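PDB 5ZI1: insecticidal crystal protein Cry7Cal, which acts as an insecticidal toxin active against the locust Locusta migratoria manilensis, probably by binding receptors and, as in related three-domain toxins, inserting helices into gut membranes. Local coordinates for residues Phe293-Lys298 against Ala473-Glu478; Ser319-Tyr324 against Thr328-Phe333; Asn157-Gly162 against Tyr170-Phe175; Glu178-Val183 against Ile235-Thr240. All coordinates share one frame; numbering follows the deposited sequence.

Interaction 1: residues Phe293-Lys298 against Ala473-Glu478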
loop_
_atom_site.group_PDB
_atom_site.type_symbol
_atom_site.label_atom_id
_atom_site.label_comp_id
_atom_site.label_asym_id
_atom_site.label_seq_id
_atom_site.Cartn_x
_atom_site.Cartn_y
_atom_site.Cartn_z
ATOM N N PHE A 293 5.386 10.526 5.868
ATOM C CA PHE A 293 5.976 9.842 4.729
ATOM C C PHE A 293 7.367 10.427 4.446
ATOM O O PHE A 293 7.587 11.633 4.592
ATOM C CB PHE A 293 5.044 9.966 3.518
ATOM C CG PHE A 293 5.525 9.211 2.318
ATOM C CD1 PHE A 293 5.117 7.905 2.102
ATOM C CD2 PHE A 293 6.438 9.796 1.423
ATOM C CE1 PHE A 293 5.587 7.177 0.985
ATOM C CE2 PHE A 293 6.917 9.082 0.313
ATOM C CZ PHE A 293 6.483 7.781 0.086
ATOM N N GLN A 294 8.324 9.573 4.059
ATOM C CA GLN A 294 9.725 9.978 3.967
ATOM C C GLN A 294 10.336 9.586 2.631
ATOM O O GLN A 294 10.169 8.455 2.162
ATOM C CB GLN A 294 10.575 9.361 5.084
ATOM C CG GLN A 294 10.219 9.784 6.482
ATOM C CD GLN A 294 11.120 9.134 7.529
ATOM O OE1 GLN A 294 12.145 9.684 7.898
ATOM N NE2 GLN A 294 10.733 7.963 8.010
ATOM N N TRP A 295 11.070 10.519 2.033
ATOM C CA TRP A 295 11.708 10.326 0.738
ATOM C C TRP A 295 13.189 10.070 0.968
ATOM O O TRP A 295 13.841 10.831 1.691
ATOM C CB TRP A 295 11.508 11.542 -0.162
ATOM C CG TRP A 295 10.067 11.884 -0.297
ATOM C CD1 TRP A 295 9.308 12.615 0.576
ATOM C CD2 TRP A 295 9.186 11.459 -1.340
ATOM N NE1 TRP A 295 8.017 12.691 0.121
ATOM C CE2 TRP A 295 7.914 11.987 -1.050
ATOM C CE3 TRP A 295 9.352 10.685 -2.491
ATOM C CZ2 TRP A 295 6.812 11.771 -1.874
ATOM C CZ3 TRP A 295 8.274 10.480 -3.312
ATOM C CH2 TRP A 295 7.009 11.018 -2.999
ATOM N N LEU A 296 13.706 8.991 0.387
ATOM C CA LEU A 296 15.103 8.632 0.605
ATOM C C LEU A 296 15.989 9.572 -0.198
ATOM O O LEU A 296 15.858 9.660 -1.421
ATOM C CB LEU A 296 15.341 7.185 0.200
ATOM C CG LEU A 296 16.712 6.611 0.524
ATOM C CD1 LEU A 296 17.022 6.825 1.981
ATOM C CD2 LEU A 296 16.749 5.127 0.178
ATOM N N THR A 297 16.887 10.286 0.473
ATOM C CA THR A 297 17.774 11.180 -0.262
ATOM C C THR A 297 19.242 10.757 -0.257
ATOM O O THR A 297 20.004 11.256 -1.089
ATOM C CB THR A 297 17.660 12.611 0.285
ATOM O OG1 THR A 297 18.184 12.653 1.618
ATOM C CG2 THR A 297 16.186 13.045 0.339
ATOM N N LYS A 298 19.659 9.851 0.626
ATOM C CA LYS A 298 21.067 9.449 0.676
ATOM C C LYS A 298 21.197 8.096 1.363
ATOM O O LYS A 298 20.411 7.766 2.245
ATOM C CB LYS A 298 21.921 10.491 1.415
ATOM C CG LYS A 298 22.728 11.420 0.515
ATOM C CD LYS A 298 23.044 12.753 1.200
ATOM C CE LYS A 298 23.778 12.577 2.530
ATOM N NZ LYS A 298 23.605 13.787 3.411
ATOM N N ALA A 473 -2.867 12.327 5.741
ATOM C CA ALA A 473 -2.306 13.169 6.785
ATOM C C ALA A 473 -0.802 12.958 6.917
ATOM O O ALA A 473 -0.071 13.897 7.251
ATOM C CB ALA A 473 -3.022 12.890 8.114
ATOM N N VAL A 474 -0.317 11.743 6.656
ATOM C CA VAL A 474 1.113 11.510 6.795
ATOM C C VAL A 474 1.929 12.208 5.714
ATOM O O VAL A 474 3.148 12.290 5.852
ATOM C CB VAL A 474 1.438 10.001 6.842
ATOM C CG1 VAL A 474 0.832 9.388 8.084
ATOM C CG2 VAL A 474 0.935 9.292 5.609
ATOM N N LYS A 475 1.292 12.758 4.667
ATOM C CA LYS A 475 2.007 13.615 3.719
ATOM C C LYS A 475 2.416 14.958 4.324
ATOM O O LYS A 475 3.121 15.725 3.657
ATOM C CB LYS A 475 1.175 13.858 2.456
ATOM C CG LYS A 475 0.888 12.604 1.609
ATOM C CD LYS A 475 2.183 11.971 1.079
ATOM C CE LYS A 475 2.926 12.881 0.087
ATOM N NZ LYS A 475 2.270 12.976 -1.267
ATOM N N ALA A 476 2.008 15.251 5.560
ATOM C CA ALA A 476 2.535 16.379 6.320
ATOM C C ALA A 476 4.062 16.307 6.417
ATOM O O ALA A 476 4.692 15.307 6.054
ATOM C CB ALA A 476 1.947 16.398 7.728
ATOM N N PHE A 477 4.661 17.393 6.938
ATOM C CA PHE A 477 6.090 17.420 7.228
ATOM C C PHE A 477 6.408 17.732 8.681
ATOM O O PHE A 477 7.583 17.669 9.067
ATOM C CB PHE A 477 6.822 18.429 6.325
ATOM C CG PHE A 477 6.570 19.869 6.678
ATOM C CD1 PHE A 477 7.365 20.523 7.610
ATOM C CD2 PHE A 477 5.542 20.571 6.067
ATOM C CE1 PHE A 477 7.130 21.839 7.936
ATOM C CE2 PHE A 477 5.303 21.887 6.388
ATOM C CZ PHE A 477 6.097 22.522 7.326
ATOM N N GLU A 478 5.407 18.056 9.495
ATOM C CA GLU A 478 5.624 18.297 10.912
ATOM C C GLU A 478 4.318 18.061 11.667
ATOM O O GLU A 478 3.227 18.310 11.145
ATOM C CB GLU A 478 6.139 19.715 11.156
ATOM C CG GLU A 478 6.471 20.034 12.608
ATOM C CD GLU A 478 7.141 21.398 12.754
ATOM O OE1 GLU A 478 8.033 21.715 11.933
ATOM O OE2 GLU A 478 6.769 22.156 13.681
#
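One backbone bond joins F293, in the loop leading into strand 294-306, to V474 in the short 3-10 segment 473-475. F293 N donates to V474 O over 2.8 Å, and the bond is nearly straight, at 169° at the hydrogen. The N-H comes in from above the carbonyl plane of V474 and not along a lone pair.

The side chains gather beside this bond. The CB of F293 lies 3.8 Å from V474 O, and the CA atoms of F293 and V474 are 5.5 Å apart. F293 places CG anti to its backbone N (chi1 -176°), which carries the ring away from V474 and back over its own strand. There the edge of the phenyl meets the indole of W295: F293 CE2 stands 3.3 Å above one face, over the ring centre.

K475 folds alongside these two residues. All four of its torsions are near -60°, so the chain coils compactly. F293 CB meets K475 CD at 4.3 Å. At the edge of the indole, W295 CZ2 is 4.5 Å from K475 CE. The K475 amine leads on to a salt bridge with E248 and to hydrogen bonds with R458 O and N461 OD1. W295 NE1 is bonded to T325 OG1.

The contact is buried and links the strand-rich middle domain to the C-terminal domain. Its chemistry is mixed. A single main-chain bond spans the two segments, the F293 CB and, more loosely, the indole edge lie against the lysine methylenes, and the lysine charge is matched beyond the two segments.

Interaction 2: residues Ser319-Tyr324 against Thr328-Phe333; sequences SVVTQY and TTENTF
N331 and Y324 meet near the turn of a beta hairpin. N331 ND2 stands 3.4 Å above the Y324 ring, over its centre, with amide and ring planes 52° apart. N331 holds CG beside its backbone N (chi1 -51°), and this brings the amide between the ring and T322. The same ND2 makes a weak hydrogen bond to T322 OG1 at 3.4 Å. T322 sets OG1 between its backbone N and carbonyl carbon (chi1 66°), facing N331. OG1 also reaches the edge of the F333 ring, lying in its plane 3.9 Å from F333 CE2. V320 adds a methyl to this face, CG1 to F333 CD2 at 4.2 Å.

V321 points to the other face. Its CG1 meets E330 CB at 4.0 Å, while CG2 lies alongside T332 OG1.

V320-F333 and T322-N331 are antiparallel hydrogen-bonded pairs, with the non-hydrogen-bonded pair V321-T332 between them. Near the turn a water accepts from Y324 N at 2.9 Å. It also donates to T329 O.

Strand 331-336 is one of the two outer strands of a four-stranded antiparallel sheet. Strand 312-324 lies between it and strand 294-306, whose Q294 accepts from T322 OG1. V320 packs on Y434 and V435 of strand 430-437.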
loop_
_atom_site.group_PDB
_atom_site.type_symbol
_atom_site.label_atom_id
_atom_site.label_comp_id
_atom_site.label_asym_id
_atom_site.label_seq_id
_atom_site.Cartn_x
_atom_site.Cartn_y
_atom_site.Cartn_z
ATOM N N SER A 319 24.050 4.319 6.938
ATOM C CA SER A 319 23.282 5.484 7.325
ATOM C C SER A 319 22.249 5.753 6.255
ATOM O O SER A 319 22.432 5.401 5.091
ATOM C CB SER A 319 24.165 6.717 7.517
ATOM O OG SER A 319 24.747 6.692 8.808
ATOM N N VAL A 320 21.161 6.390 6.662
ATOM C CA VAL A 320 20.053 6.647 5.763
ATOM C C VAL A 320 19.563 8.056 6.032
ATOM O O VAL A 320 19.387 8.448 7.192
ATOM C CB VAL A 320 18.935 5.609 5.959
ATOM C CG1 VAL A 320 17.611 6.156 5.521
ATOM C CG2 VAL A 320 19.274 4.355 5.181
ATOM N N VAL A 321 19.369 8.826 4.969
ATOM C CA VAL A 321 18.915 10.200 5.071
ATOM C C VAL A 321 17.618 10.317 4.291
ATOM O O VAL A 321 17.513 9.813 3.166
ATOM C CB VAL A 321 19.966 11.199 4.553
ATOM C CG1 VAL A 321 19.431 12.622 4.690
ATOM C CG2 VAL A 321 21.258 11.043 5.328
ATOM N N THR A 322 16.628 10.950 4.903
ATOM C CA THR A 322 15.337 11.177 4.277
ATOM C C THR A 322 14.919 12.623 4.506
ATOM O O THR A 322 15.413 13.297 5.421
ATOM C CB THR A 322 14.250 10.235 4.842
ATOM O OG1 THR A 322 14.024 10.553 6.221
ATOM C CG2 THR A 322 14.669 8.774 4.734
ATOM N N GLN A 323 13.979 13.078 3.669
ATOM C CA GLN A 323 13.245 14.319 3.870
ATOM C C GLN A 323 11.743 14.037 3.873
ATOM O O GLN A 323 11.265 13.183 3.115
ATOM C CB GLN A 323 13.565 15.326 2.771
ATOM C CG GLN A 323 15.008 15.815 2.795
ATOM C CD GLN A 323 15.405 16.576 1.548
ATOM O OE1 GLN A 323 14.551 17.024 0.774
ATOM N NE2 GLN A 323 16.709 16.733 1.342
ATOM N N TYR A 324 10.997 14.775 4.706
ATOM C CA TYR A 324 9.541 14.756 4.650
ATOM C C TYR A 324 9.067 15.444 3.375
ATOM O O TYR A 324 9.855 16.014 2.625
ATOM C CB TYR A 324 8.942 15.435 5.878
ATOM C CG TYR A 324 9.263 14.706 7.165
ATOM C CD1 TYR A 324 9.119 13.322 7.259
ATOM C CD2 TYR A 324 9.701 15.397 8.289
ATOM C CE1 TYR A 324 9.405 12.657 8.431
ATOM C CE2 TYR A 324 9.994 14.735 9.471
ATOM C CZ TYR A 324 9.840 13.368 9.533
ATOM O OH TYR A 324 10.125 12.708 10.706
ATOM N N THR A 328 12.897 20.450 3.452
ATOM C CA THR A 328 14.308 20.181 3.173
ATOM C C THR A 328 15.070 19.690 4.395
ATOM O O THR A 328 16.210 19.229 4.244
ATOM C CB THR A 328 15.040 21.429 2.630
ATOM O OG1 THR A 328 15.083 22.447 3.641
ATOM C CG2 THR A 328 14.399 21.966 1.340
ATOM N N THR A 329 14.496 19.830 5.589
ATOM C CA THR A 329 15.098 19.273 6.797
ATOM C C THR A 329 15.417 17.794 6.598
ATOM O O THR A 329 14.662 17.051 5.968
ATOM C CB THR A 329 14.147 19.459 7.992
ATOM O OG1 THR A 329 13.736 20.826 8.061
ATOM C CG2 THR A 329 14.825 19.097 9.307
ATOM N N GLU A 330 16.550 17.370 7.124
ATOM C CA GLU A 330 17.042 16.027 6.881
ATOM C C GLU A 330 16.773 15.169 8.104
ATOM O O GLU A 330 16.954 15.616 9.240
ATOM C CB GLU A 330 18.535 16.035 6.557
ATOM C CG GLU A 330 18.884 16.696 5.234
ATOM C CD GLU A 330 20.377 16.620 4.925
ATOM O OE1 GLU A 330 21.188 16.609 5.884
ATOM O OE2 GLU A 330 20.741 16.569 3.726
ATOM N N ASN A 331 16.303 13.949 7.866
ATOM C CA ASN A 331 16.203 12.938 8.906
ATOM C C ASN A 331 17.318 11.936 8.654
ATOM O O ASN A 331 17.442 11.416 7.538
ATOM C CB ASN A 331 14.827 12.257 8.894
ATOM C CG ASN A 331 13.677 13.278 8.910
ATOM O OD1 ASN A 331 13.530 14.033 9.864
ATOM N ND2 ASN A 331 12.878 13.309 7.844
ATOM N N THR A 332 18.130 11.676 9.679
ATOM C CA THR A 332 19.275 10.783 9.559
ATOM C C THR A 332 19.108 9.609 10.501
ATOM O O THR A 332 18.865 9.808 11.694
ATOM C CB THR A 332 20.580 11.512 9.876
ATOM O OG1 THR A 332 20.725 12.604 8.974
ATOM C CG2 THR A 332 21.787 10.570 9.748
ATOM N N PHE A 333 19.275 8.395 9.971
ATOM C CA PHE A 333 19.283 7.171 10.766
ATOM C C PHE A 333 20.603 6.440 10.561
ATOM O O PHE A 333 20.981 6.140 9.424
ATOM C CB PHE A 333 18.097 6.293 10.391
ATOM C CG PHE A 333 16.804 7.045 10.414
ATOM C CD1 PHE A 333 16.112 7.217 11.602
ATOM C CD2 PHE A 333 16.323 7.649 9.265
ATOM C CE1 PHE A 333 14.929 7.944 11.641
ATOM C CE2 PHE A 333 15.154 8.371 9.294
ATOM C CZ PHE A 333 14.452 8.517 10.489
HETATM O O HOH W 1 12.219 16.815 6.403
#

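Interaction 3: residues Asn157-Gly162 against Tyr170-Phe175; sequences NAELFG and YEIDLF
A158 and F175 pack together in an antiparallel helical hairpin of the N-terminal helical domain. Helices 141-165 and 169-202 follow each other in the chain. Their short segments run 158° apart, with axes 9.1 Å apart at closest approach.

The apolar contacts come first. A158 CB lies 3.9 Å from F175 CD2 and 4.0 Å from F175 CB, so the methyl fits against the root and one flank of the phenyl. It meets the ring obliquely. F117 of helix 107-127 meets the F175 ring edge-to-face and also touches A158, so a third helix closes this side. I172 fills the middle of the interface. Its CG1 branch runs toward the first helix and ends with CD1 4.2 Å from G162 C. G162 has no side chain, and the isoleucine can come close to the main chain there. The CA atoms of E159 and I172 are 6.0 Å apart.

The polar contact is made by E159, and no hydrogen bond spans the two segments. E159 bends at its second torsion (chi2 96°), which turns the carboxylate over I172; the two side chains cross at about a right angle. E159 OE2 and D173 OD1 each form a salt bridge with R239. This arginine probably offsets the two like charges, whose nearest oxygens, E159 OE1 and D173 OD1, are 5.6 Å apart. The other branch of I172 touches that carboxylate, with CG2 3.7 Å from E159 OE1.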
loop_
_atom_site.group_PDB
_atom_site.type_symbol
_atom_site.label_atom_id
_atom_site.label_comp_id
_atom_site.label_asym_id
_atom_site.label_seq_id
_atom_site.Cartn_x
_atom_site.Cartn_y
_atom_site.Cartn_z
ATOM N N ASN A 157 -22.169 0.908 -10.235
ATOM C CA ASN A 157 -22.878 1.121 -11.492
ATOM C C ASN A 157 -24.348 1.488 -11.258
ATOM O O ASN A 157 -24.905 2.314 -11.990
ATOM C CB ASN A 157 -22.752 -0.117 -12.384
ATOM C CG ASN A 157 -21.356 -0.253 -13.029
ATOM O OD1 ASN A 157 -21.234 -0.720 -14.158
ATOM N ND2 ASN A 157 -20.312 0.130 -12.301
ATOM N N ALA A 158 -24.991 0.914 -10.230
ATOM C CA ALA A 158 -26.398 1.245 -9.982
ATOM C C ALA A 158 -26.563 2.725 -9.669
ATOM O O ALA A 158 -27.496 3.376 -10.165
ATOM C CB ALA A 158 -26.977 0.394 -8.842
ATOM N N GLU A 159 -25.649 3.294 -8.876
ATOM C CA GLU A 159 -25.770 4.717 -8.594
ATOM C C GLU A 159 -25.441 5.553 -9.815
ATOM O O GLU A 159 -26.017 6.632 -9.997
ATOM C CB GLU A 159 -24.891 5.131 -7.404
ATOM C CG GLU A 159 -24.956 6.653 -7.169
ATOM C CD GLU A 159 -25.983 6.997 -6.082
ATOM O OE1 GLU A 159 -26.464 6.060 -5.403
ATOM O OE2 GLU A 159 -26.376 8.185 -5.932
ATOM N N LEU A 160 -24.537 5.070 -10.670
ATOM C CA LEU A 160 -24.190 5.853 -11.844
ATOM C C LEU A 160 -25.289 5.804 -12.895
ATOM O O LEU A 160 -25.649 6.837 -13.476
ATOM C CB LEU A 160 -22.876 5.363 -12.450
ATOM C CG LEU A 160 -21.585 5.560 -11.659
ATOM C CD1 LEU A 160 -20.499 4.719 -12.302
ATOM C CD2 LEU A 160 -21.197 7.017 -11.628
ATOM N N PHE A 161 -25.824 4.620 -13.166
ATOM C CA PHE A 161 -26.670 4.432 -14.327
ATOM C C PHE A 161 -28.084 3.958 -13.998
ATOM O O PHE A 161 -28.928 3.940 -14.906
ATOM C CB PHE A 161 -26.020 3.437 -15.305
ATOM C CG PHE A 161 -24.526 3.664 -15.537
ATOM C CD1 PHE A 161 -24.054 4.865 -16.064
ATOM C CD2 PHE A 161 -23.606 2.652 -15.270
ATOM C CE1 PHE A 161 -22.696 5.058 -16.291
ATOM C CE2 PHE A 161 -22.239 2.835 -15.503
ATOM C CZ PHE A 161 -21.783 4.036 -16.007
ATOM N N GLY A 162 -28.376 3.606 -12.741
ATOM C CA GLY A 162 -29.665 3.026 -12.369
ATOM C C GLY A 162 -30.897 3.787 -12.818
ATOM O O GLY A 162 -31.746 3.238 -13.527
ATOM N N TYR A 170 -35.885 4.352 -4.700
ATOM C CA TYR A 170 -35.772 3.457 -3.554
ATOM C C TYR A 170 -34.812 2.314 -3.848
ATOM O O TYR A 170 -34.080 1.868 -2.962
ATOM C CB TYR A 170 -37.145 2.898 -3.150
ATOM C CG TYR A 170 -37.696 1.836 -4.085
ATOM C CD1 TYR A 170 -37.270 0.498 -4.004
ATOM C CD2 TYR A 170 -38.658 2.155 -5.031
ATOM C CE1 TYR A 170 -37.768 -0.465 -4.863
ATOM C CE2 TYR A 170 -39.179 1.190 -5.880
ATOM C CZ TYR A 170 -38.726 -0.114 -5.789
ATOM O OH TYR A 170 -39.234 -1.064 -6.637
ATOM N N GLU A 171 -34.837 1.804 -5.075
ATOM C CA GLU A 171 -33.998 0.674 -5.436
ATOM C C GLU A 171 -32.546 1.118 -5.630
ATOM O O GLU A 171 -31.626 0.428 -5.191
ATOM C CB GLU A 171 -34.565 0.002 -6.689
ATOM C CG GLU A 171 -33.983 -1.367 -6.968
ATOM C CD GLU A 171 -34.625 -2.045 -8.172
ATOM O OE1 GLU A 171 -34.447 -3.279 -8.325
ATOM O OE2 GLU A 171 -35.294 -1.344 -8.967
ATOM N N ILE A 172 -32.334 2.285 -6.253
ATOM C CA ILE A 172 -31.028 2.946 -6.218
ATOM C C ILE A 172 -30.548 3.101 -4.784
ATOM O O ILE A 172 -29.379 2.841 -4.473
ATOM C CB ILE A 172 -31.114 4.314 -6.922
ATOM C CG1 ILE A 172 -31.491 4.133 -8.387
ATOM C CG2 ILE A 172 -29.819 5.108 -6.762
ATOM C CD1 ILE A 172 -31.788 5.438 -9.075
ATOM N N ASP A 173 -31.457 3.506 -3.878
ATOM C CA ASP A 173 -31.075 3.708 -2.480
ATOM C C ASP A 173 -30.774 2.392 -1.780
ATOM O O ASP A 173 -29.939 2.358 -0.869
ATOM C CB ASP A 173 -32.174 4.446 -1.716
ATOM C CG ASP A 173 -32.255 5.929 -2.073
ATOM O OD1 ASP A 173 -31.393 6.439 -2.825
ATOM O OD2 ASP A 173 -33.176 6.599 -1.563
ATOM N N LEU A 174 -31.463 1.314 -2.159
ATOM C CA LEU A 174 -31.176 0.016 -1.558
ATOM C C LEU A 174 -29.767 -0.441 -1.918
ATOM O O LEU A 174 -28.985 -0.839 -1.046
ATOM C CB LEU A 174 -32.204 -1.008 -2.020
ATOM C CG LEU A 174 -32.059 -2.410 -1.409
ATOM C CD1 LEU A 174 -32.458 -2.411 0.067
ATOM C CD2 LEU A 174 -32.885 -3.425 -2.196
ATOM N N PHE A 175 -29.422 -0.364 -3.206
ATOM C CA PHE A 175 -28.093 -0.780 -3.661
ATOM C C PHE A 175 -26.993 0.046 -3.007
ATOM O O PHE A 175 -25.973 -0.501 -2.567
ATOM C CB PHE A 175 -28.028 -0.684 -5.179
ATOM C CG PHE A 175 -28.745 -1.805 -5.878
ATOM C CD1 PHE A 175 -28.444 -3.125 -5.585
ATOM C CD2 PHE A 175 -29.722 -1.542 -6.810
ATOM C CE1 PHE A 175 -29.095 -4.158 -6.226
ATOM C CE2 PHE A 175 -30.388 -2.572 -7.456
ATOM C CZ PHE A 175 -30.075 -3.882 -7.161
#

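Interaction 4: residues Glu178-Val183 against Ile235-Thr240; sequences EQKGYV and IYDART
The amide of Q179 lies over the peptide carbonyl of Y236. Q179 NE2 donates to Y236 O at 3.1 Å, from 69° above the carbonyl plane and not on a lone pair. NE2 also touches Y236 CB at 3.5 Å. The amide and tyrosine ring planes are 24° apart, though the two side chains cross at about a right angle. The D237 carboxylate is another flat group met from above its plane: T240 N bonds to OD1 and T240 OG1 to OD2, the latter at 2.6 Å.

Q179 sends CG anti to its backbone N (chi1 -171°) and stays extended beyond it, which carries the amide out from helix 169-202. NE2 has a second acceptor in L152 O, so two carbonyls hold it. A water lies 2.8 Å from Q179 OE1 and accepts from A238 N. K180 NZ is 4.2 Å from D237 OD2, beyond a salt bridge; a second water links the two weakly.

Y236 OH is bonded to N149, tying the segment to helix 141-165 as well. The bond from T240 N to D237 OD1 closes an Asx motif, in the turn that follows helix 232-235 of the N-terminal helical domain.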
loop_
_atom_site.group_PDB
_atom_site.type_symbol
_atom_site.label_atom_id
_atom_site.label_comp_id
_atom_site.label_asym_id
_atom_site.label_seq_id
_atom_site.Cartn_x
_atom_site.Cartn_y
_atom_site.Cartn_z
ATOM N N GLU A 178 -26.770 -1.303 0.546
ATOM C CA GLU A 178 -26.094 -2.589 0.493
ATOM C C GLU A 178 -24.592 -2.402 0.290
ATOM O O GLU A 178 -23.783 -3.022 0.988
ATOM C CB GLU A 178 -26.685 -3.448 -0.617
ATOM C CG GLU A 178 -28.074 -3.944 -0.319
ATOM C CD GLU A 178 -28.615 -4.779 -1.454
ATOM O OE1 GLU A 178 -29.802 -5.192 -1.374
ATOM O OE2 GLU A 178 -27.835 -5.015 -2.420
ATOM N N GLN A 179 -24.204 -1.515 -0.636
ATOM C CA GLN A 179 -22.780 -1.286 -0.901
ATOM C C GLN A 179 -22.063 -0.810 0.354
ATOM O O GLN A 179 -20.988 -1.311 0.704
ATOM C CB GLN A 179 -22.602 -0.269 -2.034
ATOM C CG GLN A 179 -21.139 -0.137 -2.511
ATOM C CD GLN A 179 -20.885 1.090 -3.379
ATOM O OE1 GLN A 179 -21.338 2.198 -3.069
ATOM N NE2 GLN A 179 -20.137 0.897 -4.475
ATOM N N LYS A 180 -22.666 0.147 1.053
ATOM C CA LYS A 180 -22.099 0.659 2.296
ATOM C C LYS A 180 -21.852 -0.457 3.298
ATOM O O LYS A 180 -20.789 -0.511 3.921
ATOM C CB LYS A 180 -23.024 1.718 2.893
ATOM C CG LYS A 180 -22.461 2.371 4.132
ATOM C CD LYS A 180 -23.348 3.529 4.628
ATOM C CE LYS A 180 -23.273 4.745 3.700
ATOM N NZ LYS A 180 -22.132 5.678 4.027
ATOM N N GLY A 181 -22.831 -1.354 3.479
ATOM C CA GLY A 181 -22.611 -2.496 4.353
ATOM C C GLY A 181 -21.502 -3.420 3.861
ATOM O O GLY A 181 -20.695 -3.918 4.652
ATOM N N TYR A 182 -21.476 -3.702 2.555
ATOM C CA TYR A 182 -20.442 -4.592 2.023
ATOM C C TYR A 182 -19.046 -3.987 2.153
ATOM O O TYR A 182 -18.070 -4.719 2.356
ATOM C CB TYR A 182 -20.708 -4.931 0.562
ATOM C CG TYR A 182 -21.826 -5.910 0.333
ATOM C CD1 TYR A 182 -21.807 -7.174 0.912
ATOM C CD2 TYR A 182 -22.889 -5.583 -0.499
ATOM C CE1 TYR A 182 -22.835 -8.075 0.687
ATOM C CE2 TYR A 182 -23.912 -6.475 -0.732
ATOM C CZ TYR A 182 -23.883 -7.712 -0.130
ATOM O OH TYR A 182 -24.910 -8.585 -0.379
ATOM N N VAL A 183 -18.926 -2.662 2.046
ATOM C CA VAL A 183 -17.624 -2.044 2.272
ATOM C C VAL A 183 -17.100 -2.435 3.651
ATOM O O VAL A 183 -15.953 -2.884 3.803
ATOM C CB VAL A 183 -17.713 -0.518 2.093
ATOM C CG1 VAL A 183 -16.450 0.150 2.581
ATOM C CG2 VAL A 183 -17.949 -0.184 0.633
ATOM N N ILE A 235 -14.102 4.638 -1.860
ATOM C CA ILE A 235 -14.186 5.517 -3.022
ATOM C C ILE A 235 -15.217 5.023 -4.039
ATOM O O ILE A 235 -15.704 5.812 -4.856
ATOM C CB ILE A 235 -12.779 5.693 -3.628
ATOM C CG1 ILE A 235 -11.931 6.502 -2.653
ATOM C CG2 ILE A 235 -12.816 6.405 -4.976
ATOM C CD1 ILE A 235 -10.506 6.340 -2.853
ATOM N N TYR A 236 -15.627 3.747 -3.977
ATOM C CA TYR A 236 -16.688 3.317 -4.878
ATOM C C TYR A 236 -18.044 3.897 -4.480
ATOM O O TYR A 236 -19.035 3.657 -5.185
ATOM C CB TYR A 236 -16.783 1.793 -4.921
ATOM C CG TYR A 236 -15.574 1.066 -5.473
ATOM C CD1 TYR A 236 -14.871 1.552 -6.565
ATOM C CD2 TYR A 236 -15.138 -0.114 -4.892
ATOM C CE1 TYR A 236 -13.777 0.877 -7.058
ATOM C CE2 TYR A 236 -14.039 -0.788 -5.371
ATOM C CZ TYR A 236 -13.361 -0.290 -6.452
ATOM O OH TYR A 236 -12.267 -0.964 -6.933
ATOM N N ASP A 237 -18.096 4.622 -3.361
ATOM C CA ASP A 237 -19.274 5.371 -2.924
ATOM C C ASP A 237 -19.425 6.581 -3.834
ATOM O O ASP A 237 -18.774 7.610 -3.639
ATOM C CB ASP A 237 -19.103 5.772 -1.461
ATOM C CG ASP A 237 -20.274 6.568 -0.909
ATOM O OD1 ASP A 237 -21.093 7.092 -1.697
ATOM O OD2 ASP A 237 -20.345 6.704 0.336
ATOM N N ALA A 238 -20.283 6.458 -4.847
ATOM C CA ALA A 238 -20.393 7.498 -5.865
ATOM C C ALA A 238 -21.068 8.769 -5.364
ATOM O O ALA A 238 -21.014 9.787 -6.061
ATOM C CB ALA A 238 -21.155 6.970 -7.079
ATOM N N ARG A 239 -21.706 8.740 -4.195
ATOM C CA ARG A 239 -22.232 9.979 -3.630
ATOM C C ARG A 239 -21.154 10.759 -2.899
ATOM O O ARG A 239 -21.110 11.990 -2.989
ATOM C CB ARG A 239 -23.388 9.683 -2.680
ATOM C CG ARG A 239 -24.667 9.378 -3.392
ATOM C CD ARG A 239 -25.767 8.963 -2.432
ATOM N NE ARG A 239 -26.737 8.193 -3.188
ATOM C CZ ARG A 239 -27.783 7.559 -2.673
ATOM N NH1 ARG A 239 -28.024 7.603 -1.370
ATOM N NH2 ARG A 239 -28.581 6.876 -3.483
ATOM N N THR A 240 -20.299 10.057 -2.149
ATOM C CA THR A 240 -19.202 10.708 -1.448
ATOM C C THR A 240 -18.086 11.086 -2.413
ATOM O O THR A 240 -17.362 12.059 -2.170
ATOM C CB THR A 240 -18.666 9.793 -0.347
ATOM O OG1 THR A 240 -19.757 9.260 0.411
ATOM C CG2 THR A 240 -17.746 10.535 0.586
HETATM O O HOH W 2 -21.962 4.227 -4.929
HETATM O O HOH W 3 -21.580 4.729 1.107
#

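How the interactions relate
The four contacts form two groups. Interactions 1 and 2 touch, with centres 9 Å apart. They share one sheet, where strands 294-306 and 312-324 are neighbours. Interaction 2 builds the outer hairpin, and interaction 1 joins the inner strand to the C-terminal domain. Interactions 3 and 4 also touch, with centres 11 Å apart, and both use helix 169-202. R239, from the loop of interaction 4, carries the charge contacts to interaction 3, and A238 CB packs on E159 CG at 3.8 Å. The two groups are well separated. Interactions 1 and 4 are about 13 Å apart at their nearest atoms, and interactions 2 and 3 about 35 Å.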